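Local coordinates for 6-phosphogluconolactonase (Shewanella baltica, PDB 3NWP), which probably catalyses the hydrolysis of 6-phosphogluconolactone to 6-phosphogluconate, the second step of the pentose phosphate pathway, at residues Leu17-Leu21 and Val229-Ala233; Phe53-Lys59 and His91-Ala97. All coordinates share one frame; numbering follows the deposited sequence.

Interaction 1 of 2, residues Leu17-Leu21 and Val229-Ala233; sequences LEQQL and VFWSA
Leu21 sets a methyl group squarely over the Phe230 ring: CD1 stands 3.9 Å from the ring centroid and 5° off the normal, a CH-pi contact over one face. Leu21 swings its branch away from its amide nitrogen (chi1 -177°), which carries the methyl over the ring, and its CB adds an apolar touch 3.8 Å from Phe230 CD2. In the conformer described, Gln20 CG lies at the edge of the ring, near its plane, so the aliphatic part of a polar side chain meets the phenyl group.

Leu17, one helical turn before Leu21, works along the strand instead. Its CD2 approaches Phe230 CB at 4.0 Å, while CD1 presses on the strand backbone, 3.5 Å from Trp231 C. Leucine suits position 17, since its fork lets CD2 lie against the phenylalanine while CD1 meets the peptide. No hydrogen bond crosses, and the polar end of Ser232 turns to Phe11 O.

Helix 14-36 thus packs, with local axes 9.3 Å apart and nearly antiparallel at 157°, on strand 227-232, which runs between strands 8-11 and 189-194 of the central sheet. Phe11 also meets the Phe230 ring, and Leu21 reaches Leu52 of helix 50-58.

Interaction 2 of 2, residues Phe53-Lys59 and His91-Ala97; sequences FQLLSMK and HLLQNRA
The Phe53 ring receives His91 CB at its edge, near its plane, while Leu92 CB approaches it obliquely and comes within 3.8 Å of Phe53 CB. The Arg96 guanidinium is likewise met at its edge, by Met58 O, and the His91 imidazole has the Gln54 amide, in one of its two conformers, alongside, the two planes 30° apart. These groups fasten the later turns of helix 50-58 to the loop between helix 84-91 and strand 101-102, in an alpha/beta fold whose sheet has a parallel core. Leu92 CD1 fills in against Leu56 CB, an apolar patch that Ile68 of strand 66-74 borders.

Ser57 is the polar centre. Its OG sits between the backbone N and the carbonyl carbon (chi1 82°), where it donates to Gln54 O in the preceding turn and accepts from Asn95 ND2 at 2.9 Å in a nearly straight bond. Were Ser57 replaced by an alanine, the Asn95 amide would probably lose its mate and be freer to turn, and Gln54 O would lose its hydroxyl donor. The backbone carbonyl Ser57 O takes Ala97 N at 3.2 Å and, weakly, Arg96 N. In one of two conformers, selenomethionine Met58 lays its SE 3.6 Å from Asn95 CB. Arginine suits position 96 because its chain, extended from CG to NE, carries Arg96 NH1 to 2.7 Å from Met58 O, in the carbonyl plane.

How the interactions relate
From the N terminus the chain passes through strand 8-11 into helix 14-36, whose early turns hold segment 17-21; its partner 229-233 comes only at the C terminus, so interaction 1 closes almost the whole chain into one loop. Interaction 2 falls within that span: helix 50-58 is joined to the loop 91-97 after a much shorter excursion through strand 66-74 and helix 84-91. The loops therefore nest and do not cross. The centres of interactions 1 and 2 are about 17 Å apart, yet they touch, Leu55 CD1 packing 3.7 Å from Gln19 N. Helix 14-36 thus connects the C-terminal strand to helix 50-58, which in turn holds the loop before strand 101-102.

Interaction 1 of 2, residues Leu17-Leu21 and Val229-Ala233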
ATOM      1  N   LEU A  17      -3.795 -12.832 -12.517  1.00 14.93           N
ATOM      2  CA  LEU A  17      -3.684 -11.442 -11.977  1.00 15.27           C
ATOM      3  C   LEU A  17      -2.281 -11.221 -11.460  1.00 16.70           C
ATOM      4  O   LEU A  17      -1.588 -10.280 -11.891  1.00 15.27           O
ATOM      5  CB  LEU A  17      -4.730 -11.243 -10.893  1.00 15.61           C
ATOM      6  CG  LEU A  17      -4.880  -9.849 -10.233  1.00 15.85           C
ATOM      7  CD1 LEU A  17      -6.103  -9.846  -9.331  1.00 16.25           C
ATOM      8  CD2 LEU A  17      -3.652  -9.438  -9.410  1.00 15.32           C
ATOM      9  N   GLU A  18      -1.840 -12.081 -10.574  1.00 17.02           N
ATOM     10  CA  GLU A  18      -0.508 -11.945  -9.952  1.00 16.73           C
ATOM     11  C   GLU A  18       0.617 -11.965 -10.939  1.00 17.84           C
ATOM     12  O   GLU A  18       1.606 -11.206 -10.811  1.00 18.49           O
ATOM     13  CB  GLU A  18      -0.317 -13.073  -8.938  1.00 18.08           C
ATOM     14  CG  GLU A  18      -1.173 -12.903  -7.814  1.00 18.40           C
ATOM     15  CD  GLU A  18      -1.593 -14.249  -7.125  1.00 18.45           C
ATOM     16  OE1 GLU A  18      -1.194 -15.413  -7.465  1.00 20.80           O
ATOM     17  OE2 GLU A  18      -2.359 -14.053  -6.177  1.00 19.00           O
ATOM     18  N   GLN A  19       0.547 -12.887 -11.886  0.60 17.26           N
ATOM     19  CA  GLN A  19       1.603 -13.003 -12.839  0.60 20.39           C
ATOM     20  C   GLN A  19       1.743 -11.675 -13.545  0.60 17.78           C
ATOM     21  O   GLN A  19       2.856 -11.138 -13.643  0.60 19.07           O
ATOM     22  CB  GLN A  19       1.372 -14.142 -13.815  0.60 24.95           C
ATOM     23  CG  GLN A  19       1.587 -15.491 -13.142  0.60 32.78           C
ATOM     24  CD  GLN A  19       1.230 -16.658 -14.037  0.60 38.10           C
ATOM     25  OE1 GLN A  19       1.697 -16.747 -15.165  0.60 41.86           O
ATOM     26  NE2 GLN A  19       0.402 -17.561 -13.528  0.60 42.18           N
ATOM     27  N   GLN A  20       0.623 -11.112 -14.006  0.60 17.12           N
ATOM     28  CA  GLN A  20       0.690  -9.869 -14.774  0.60 15.78           C
ATOM     29  C   GLN A  20       1.137  -8.709 -13.876  0.60 14.13           C
ATOM     30  O   GLN A  20       1.987  -7.913 -14.280  0.60 15.32           O
ATOM     31  CB  GLN A  20      -0.678  -9.520 -15.386  0.60 16.13           C
ATOM     32  CG  GLN A  20      -0.701  -8.238 -16.266  0.60 21.87           C
ATOM     33  CD  GLN A  20       0.037  -8.347 -17.626  0.60 22.84           C
ATOM     34  OE1 GLN A  20       0.573  -9.392 -17.980  0.60 38.78           O
ATOM     35  NE2 GLN A  20       0.059  -7.259 -18.359  0.60 41.56           N
ATOM     36  N   LEU A  21       0.527  -8.585 -12.717  1.00 14.57           N
ATOM     37  CA  LEU A  21       0.816  -7.495 -11.762  1.00 13.39           C
ATOM     38  C   LEU A  21       2.287  -7.525 -11.342  1.00 15.07           C
ATOM     39  O   LEU A  21       2.971  -6.467 -11.319  1.00 14.74           O
ATOM     40  CB  LEU A  21      -0.103  -7.575 -10.559  1.00 14.83           C
ATOM     41  CG  LEU A  21       0.008  -6.489  -9.492  1.00 14.92           C
ATOM     42  CD1 LEU A  21      -0.071  -5.053 -10.124  1.00 15.37           C
ATOM     43  CD2 LEU A  21      -1.082  -6.665  -8.404  1.00 14.37           C
ATOM     44  N   VAL A 229      -6.725  -0.743 -11.245  1.00 12.77           N
ATOM     45  CA  VAL A 229      -7.357  -1.732 -10.371  1.00 12.36           C
ATOM     46  C   VAL A 229      -7.277  -3.108 -11.001  1.00 14.00           C
ATOM     47  O   VAL A 229      -7.624  -3.304 -12.179  1.00 14.70           O
ATOM     48  CB  VAL A 229      -8.837  -1.371 -10.159  1.00 13.11           C
ATOM     49  CG1 VAL A 229      -9.544  -2.430  -9.269  1.00 15.63           C
ATOM     50  CG2 VAL A 229      -8.958   0.082  -9.589  1.00 14.54           C
ATOM     51  N   PHE A 230      -6.656  -4.043 -10.293  1.00 13.59           N
ATOM     52  CA  PHE A 230      -6.487  -5.440 -10.726  1.00 12.74           C
ATOM     53  C   PHE A 230      -7.422  -6.333  -9.933  1.00 13.60           C
ATOM     54  O   PHE A 230      -7.390  -6.298  -8.664  1.00 14.88           O
ATOM     55  CB  PHE A 230      -5.058  -5.904 -10.479  1.00 13.25           C
ATOM     56  CG  PHE A 230      -4.071  -5.515 -11.542  1.00 12.80           C
ATOM     57  CD1 PHE A 230      -3.822  -4.171 -11.895  1.00 13.42           C
ATOM     58  CD2 PHE A 230      -3.350  -6.481 -12.207  1.00 13.59           C
ATOM     59  CE1 PHE A 230      -2.936  -3.869 -12.889  1.00 15.39           C
ATOM     60  CE2 PHE A 230      -2.457  -6.168 -13.212  1.00 12.64           C
ATOM     61  CZ  PHE A 230      -2.222  -4.887 -13.558  1.00 14.78           C
ATOM     62  N   TRP A 231      -8.246  -7.121 -10.609  1.00 13.54           N
ATOM     63  CA  TRP A 231      -9.235  -7.930  -9.916  1.00 13.44           C
ATOM     64  C   TRP A 231      -9.393  -9.297 -10.545  1.00 13.00           C
ATOM     65  O   TRP A 231      -9.292  -9.445 -11.754  1.00 13.61           O
ATOM     66  CB  TRP A 231     -10.615  -7.218  -9.885  1.00 14.43           C
ATOM     67  CG  TRP A 231     -11.731  -8.039  -9.241  1.00 15.42           C
ATOM     68  CD1 TRP A 231     -12.049  -8.117  -7.919  1.00 15.95           C
ATOM     69  CD2 TRP A 231     -12.657  -8.882  -9.925  1.00 14.02           C
ATOM     70  NE1 TRP A 231     -13.074  -8.988  -7.723  1.00 15.57           N
ATOM     71  CE2 TRP A 231     -13.478  -9.475  -8.940  1.00 14.84           C
ATOM     72  CE3 TRP A 231     -12.841  -9.228 -11.269  1.00 16.08           C
ATOM     73  CZ2 TRP A 231     -14.511 -10.361  -9.256  1.00 15.41           C
ATOM     74  CZ3 TRP A 231     -13.847 -10.115 -11.584  1.00 15.52           C
ATOM     75  CH2 TRP A 231     -14.688 -10.660 -10.568  1.00 17.68           C
ATOM     76  N   SER A 232      -9.673 -10.306  -9.711  1.00 14.71           N
ATOM     77  CA  SER A 232     -10.174 -11.637 -10.131  1.00 16.14           C
ATOM     78  C   SER A 232     -11.181 -12.110  -9.135  1.00 16.48           C
ATOM     79  O   SER A 232     -11.088 -11.754  -7.945  1.00 16.72           O
ATOM     80  CB  SER A 232      -9.017 -12.636 -10.186  1.00 19.25           C
ATOM     81  OG  SER A 232      -9.495 -13.871 -10.714  1.00 21.81           O
ATOM     82  N   ALA A 233     -12.149 -12.924  -9.572  1.00 17.89           N
ATOM     83  CA  ALA A 233     -13.077 -13.568  -8.646  1.00 21.63           C
ATOM     84  C   ALA A 233     -12.329 -14.558  -7.764  1.00 24.71           C
ATOM     85  O   ALA A 233     -11.262 -15.073  -8.153  1.00 24.88           O
ATOM     86  CB  ALA A 233     -14.185 -14.291  -9.417  1.00 21.65           C
ATOM     87  OXT ALA A 233     -12.822 -14.837  -6.661  1.00 24.29           O
TER

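Interaction 2 of 2, residues Phe53-Lys59 and His91-Ala97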
ATOM      1  N   PHE A  53       3.759 -11.306  -3.785  1.00 16.50           N
ATOM      2  CA  PHE A  53       5.087 -11.099  -3.188  1.00 15.28           C
ATOM      3  C   PHE A  53       6.042 -12.192  -3.591  1.00 17.12           C
ATOM      4  O   PHE A  53       7.203 -11.922  -3.907  1.00 17.82           O
ATOM      5  CB  PHE A  53       5.041 -11.032  -1.683  1.00 16.02           C
ATOM      6  CG  PHE A  53       4.357  -9.781  -1.087  1.00 16.51           C
ATOM      7  CD1 PHE A  53       4.122  -8.622  -1.819  1.00 17.59           C
ATOM      8  CD2 PHE A  53       4.042  -9.775   0.234  1.00 17.96           C
ATOM      9  CE1 PHE A  53       3.539  -7.539  -1.210  1.00 19.30           C
ATOM     10  CE2 PHE A  53       3.494  -8.658   0.867  1.00 19.96           C
ATOM     11  CZ  PHE A  53       3.246  -7.538   0.105  1.00 19.22           C
ATOM     12  N   GLN A  54       5.567 -13.444  -3.515  0.50 16.64           N
ATOM     13  CA  GLN A  54       6.405 -14.592  -3.896  0.50 17.65           C
ATOM     14  C   GLN A  54       6.892 -14.475  -5.345  0.50 17.17           C
ATOM     15  O   GLN A  54       8.057 -14.739  -5.648  0.50 17.48           O
ATOM     16  CB  GLN A  54       5.662 -15.929  -3.638  0.50 18.15           C
ATOM     17  CG  GLN A  54       5.420 -16.217  -2.148  0.50 18.58           C
ATOM     18  CD  GLN A  54       4.314 -17.249  -1.889  0.50 30.06           C
ATOM     19  OE1 GLN A  54       3.960 -18.044  -2.765  0.50 24.90           O
ATOM     20  NE2 GLN A  54       3.730 -17.195  -0.698  0.50 32.69           N
ATOM     21  N   LEU A  55       6.005 -14.107  -6.244  1.00 16.89           N
ATOM     22  CA  LEU A  55       6.357 -13.952  -7.658  1.00 17.70           C
ATOM     23  C   LEU A  55       7.316 -12.789  -7.858  1.00 18.46           C
ATOM     24  O   LEU A  55       8.332 -12.864  -8.595  1.00 18.96           O
ATOM     25  CB  LEU A  55       5.129 -13.715  -8.529  1.00 19.90           C
ATOM     26  CG  LEU A  55       4.163 -14.859  -8.713  1.00 26.31           C
ATOM     27  CD1 LEU A  55       3.070 -14.408  -9.705  1.00 26.50           C
ATOM     28  CD2 LEU A  55       4.812 -16.162  -9.237  1.00 28.61           C
ATOM     29  N   LEU A  56       7.036 -11.673  -7.179  1.00 17.61           N
ATOM     30  CA  LEU A  56       7.900 -10.509  -7.304  1.00 17.45           C
ATOM     31  C   LEU A  56       9.323 -10.842  -6.823  1.00 18.13           C
ATOM     32  O   LEU A  56      10.298 -10.389  -7.404  1.00 19.30           O
ATOM     33  CB  LEU A  56       7.396  -9.356  -6.425  1.00 21.37           C
ATOM     34  CG  LEU A  56       6.493  -8.364  -7.038  1.00 25.33           C
ATOM     35  CD1 LEU A  56       6.074  -7.346  -5.925  1.00 22.66           C
ATOM     36  CD2 LEU A  56       7.144  -7.597  -8.250  1.00 21.00           C
ATOM     37  N   SER A  57       9.434 -11.630  -5.738  1.00 16.44           N
ATOM     38  CA  SER A  57      10.705 -11.981  -5.167  1.00 17.53           C
ATOM     39  C   SER A  57      11.618 -12.674  -6.175  1.00 16.26           C
ATOM     40  O   SER A  57      12.834 -12.631  -5.982  1.00 19.07           O
ATOM     41  CB  SER A  57      10.555 -12.827  -3.918  1.00 18.17           C
ATOM     42  OG  SER A  57      10.340 -14.200  -4.218  1.00 17.46           O
HETATM   43  N   MSE A  58      11.058 -13.319  -7.188  0.50 16.83           N
HETATM   44  CA  MSE A  58      11.867 -14.035  -8.168  0.50 16.49           C
HETATM   45  C   MSE A  58      12.236 -13.191  -9.400  0.50 15.87           C
HETATM   46  O   MSE A  58      13.105 -13.613 -10.190  0.50 16.88           O
HETATM   47  CB  MSE A  58      11.178 -15.348  -8.583  0.50 19.32           C
HETATM   48  CG  MSE A  58      11.255 -16.429  -7.524  0.50 26.46           C
HETATM   49 SE   MSE A  58      13.038 -17.102  -7.307  0.38 24.65          SE
HETATM   50  CE  MSE A  58      12.979 -18.513  -8.647  0.50 23.81           C
ATOM     51  N   LYS A  59      11.628 -11.995  -9.566  1.00 16.86           N
ATOM     52  CA  LYS A  59      11.890 -11.157 -10.746  1.00 16.96           C
ATOM     53  C   LYS A  59      13.352 -10.681 -10.766  1.00 15.81           C
ATOM     54  O   LYS A  59      13.860 -10.233  -9.734  1.00 17.71           O
ATOM     55  CB  LYS A  59      10.935  -9.965 -10.788  1.00 18.21           C
ATOM     56  CG  LYS A  59       9.469 -10.328 -11.030  1.00 19.02           C
ATOM     57  CD  LYS A  59       9.253 -10.826 -12.436  1.00 20.60           C
ATOM     58  CE  LYS A  59       7.800 -11.265 -12.685  1.00 22.06           C
ATOM     59  NZ  LYS A  59       7.667 -11.786 -14.085  1.00 23.94           N
ATOM     60  N   HIS A  91       7.680 -13.298   2.827  1.00 19.25           N
ATOM     61  CA  HIS A  91       7.266 -13.592   1.471  1.00 19.24           C
ATOM     62  C   HIS A  91       7.887 -12.744   0.362  1.00 20.81           C
ATOM     63  O   HIS A  91       8.062 -13.261  -0.739  1.00 20.92           O
ATOM     64  CB  HIS A  91       5.741 -13.499   1.349  1.00 20.15           C
ATOM     65  CG  HIS A  91       5.020 -14.451   2.239  1.00 23.02           C
ATOM     66  ND1 HIS A  91       4.884 -15.792   1.928  1.00 28.71           N
ATOM     67  CD2 HIS A  91       4.446 -14.281   3.451  1.00 22.94           C
ATOM     68  CE1 HIS A  91       4.242 -16.401   2.914  1.00 32.01           C
ATOM     69  NE2 HIS A  91       3.964 -15.511   3.851  1.00 26.91           N
ATOM     70  N   LEU A  92       8.139 -11.448   0.593  1.00 17.39           N
ATOM     71  CA  LEU A  92       8.717 -10.586  -0.430  1.00 16.33           C
ATOM     72  C   LEU A  92      10.257 -10.550  -0.388  1.00 16.43           C
ATOM     73  O   LEU A  92      10.901 -10.583  -1.421  1.00 18.61           O
ATOM     74  CB  LEU A  92       8.106  -9.166  -0.356  1.00 16.23           C
ATOM     75  CG  LEU A  92       8.626  -8.132  -1.368  1.00 15.10           C
ATOM     76  CD1 LEU A  92       8.282  -8.620  -2.780  1.00 17.37           C
ATOM     77  CD2 LEU A  92       7.954  -6.743  -1.111  1.00 17.99           C
ATOM     78  N   LEU A  93      10.826 -10.416   0.818  1.00 17.79           N
ATOM     79  CA  LEU A  93      12.255 -10.149   0.965  1.00 19.13           C
ATOM     80  C   LEU A  93      12.988 -11.502   0.976  1.00 21.73           C
ATOM     81  O   LEU A  93      13.617 -11.922   1.983  1.00 22.27           O
ATOM     82  CB  LEU A  93      12.508  -9.385   2.237  1.00 20.18           C
ATOM     83  CG  LEU A  93      11.822  -8.038   2.345  1.00 22.93           C
ATOM     84  CD1 LEU A  93      12.318  -7.349   3.640  1.00 22.32           C
ATOM     85  CD2 LEU A  93      12.142  -7.129   1.131  1.00 24.57           C
ATOM     86  N   GLN A  94      12.814 -12.197  -0.133  1.00 19.68           N
ATOM     87  CA  GLN A  94      13.314 -13.575  -0.328  1.00 20.56           C
ATOM     88  C   GLN A  94      13.871 -13.652  -1.752  1.00 23.68           C
ATOM     89  O   GLN A  94      13.621 -12.789  -2.593  1.00 19.91           O
ATOM     90  CB  GLN A  94      12.165 -14.559  -0.169  1.00 23.84           C
ATOM     91  CG  GLN A  94      11.506 -14.583   1.234  1.00 26.00           C
ATOM     92  CD  GLN A  94      12.423 -15.126   2.308  1.00 29.20           C
ATOM     93  OE1 GLN A  94      13.276 -15.969   2.034  1.00 33.95           O
ATOM     94  NE2 GLN A  94      12.286 -14.633   3.521  1.00 26.45           N
ATOM     95  N   ASN A  95      14.658 -14.684  -2.069  1.00 22.25           N
ATOM     96  CA  ASN A  95      15.084 -14.843  -3.464  1.00 20.51           C
ATOM     97  C   ASN A  95      15.815 -13.588  -3.977  1.00 18.48           C
ATOM     98  O   ASN A  95      16.688 -13.081  -3.264  1.00 22.53           O
ATOM     99  CB  ASN A  95      13.904 -15.321  -4.310  1.00 20.30           C
ATOM    100  CG  ASN A  95      13.258 -16.566  -3.718  1.00 28.00           C
ATOM    101  OD1 ASN A  95      13.977 -17.531  -3.397  1.00 27.62           O
ATOM    102  ND2 ASN A  95      11.946 -16.551  -3.514  1.00 24.30           N
ATOM    103  N   ARG A  96      15.530 -13.134  -5.203  1.00 19.02           N
ATOM    104  CA  ARG A  96      16.257 -12.012  -5.781  1.00 17.24           C
ATOM    105  C   ARG A  96      15.985 -10.747  -4.988  1.00 18.47           C
ATOM    106  O   ARG A  96      16.806  -9.847  -4.933  1.00 21.40           O
ATOM    107  CB  ARG A  96      15.955 -11.869  -7.257  1.00 19.47           C
ATOM    108  CG  ARG A  96      16.356 -13.125  -8.087  1.00 23.50           C
ATOM    109  CD  ARG A  96      16.273 -12.944  -9.574  1.00 27.63           C
ATOM    110  NE  ARG A  96      16.984 -14.034 -10.292  1.00 30.75           N
ATOM    111  CZ  ARG A  96      16.430 -15.126 -10.817  1.00 38.30           C
ATOM    112  NH1 ARG A  96      15.116 -15.357 -10.775  1.00 38.50           N
ATOM    113  NH2 ARG A  96      17.214 -16.009 -11.411  1.00 39.12           N
ATOM    114  N   ALA A  97      14.812 -10.670  -4.383  1.00 20.98           N
ATOM    115  CA  ALA A  97      14.479  -9.456  -3.607  1.00 21.57           C
ATOM    116  C   ALA A  97      15.033  -9.412  -2.175  1.00 23.18           C
ATOM    117  O   ALA A  97      14.828  -8.422  -1.480  1.00 25.06           O
ATOM    118  CB  ALA A  97      12.955  -9.255  -3.621  1.00 19.54           C
TER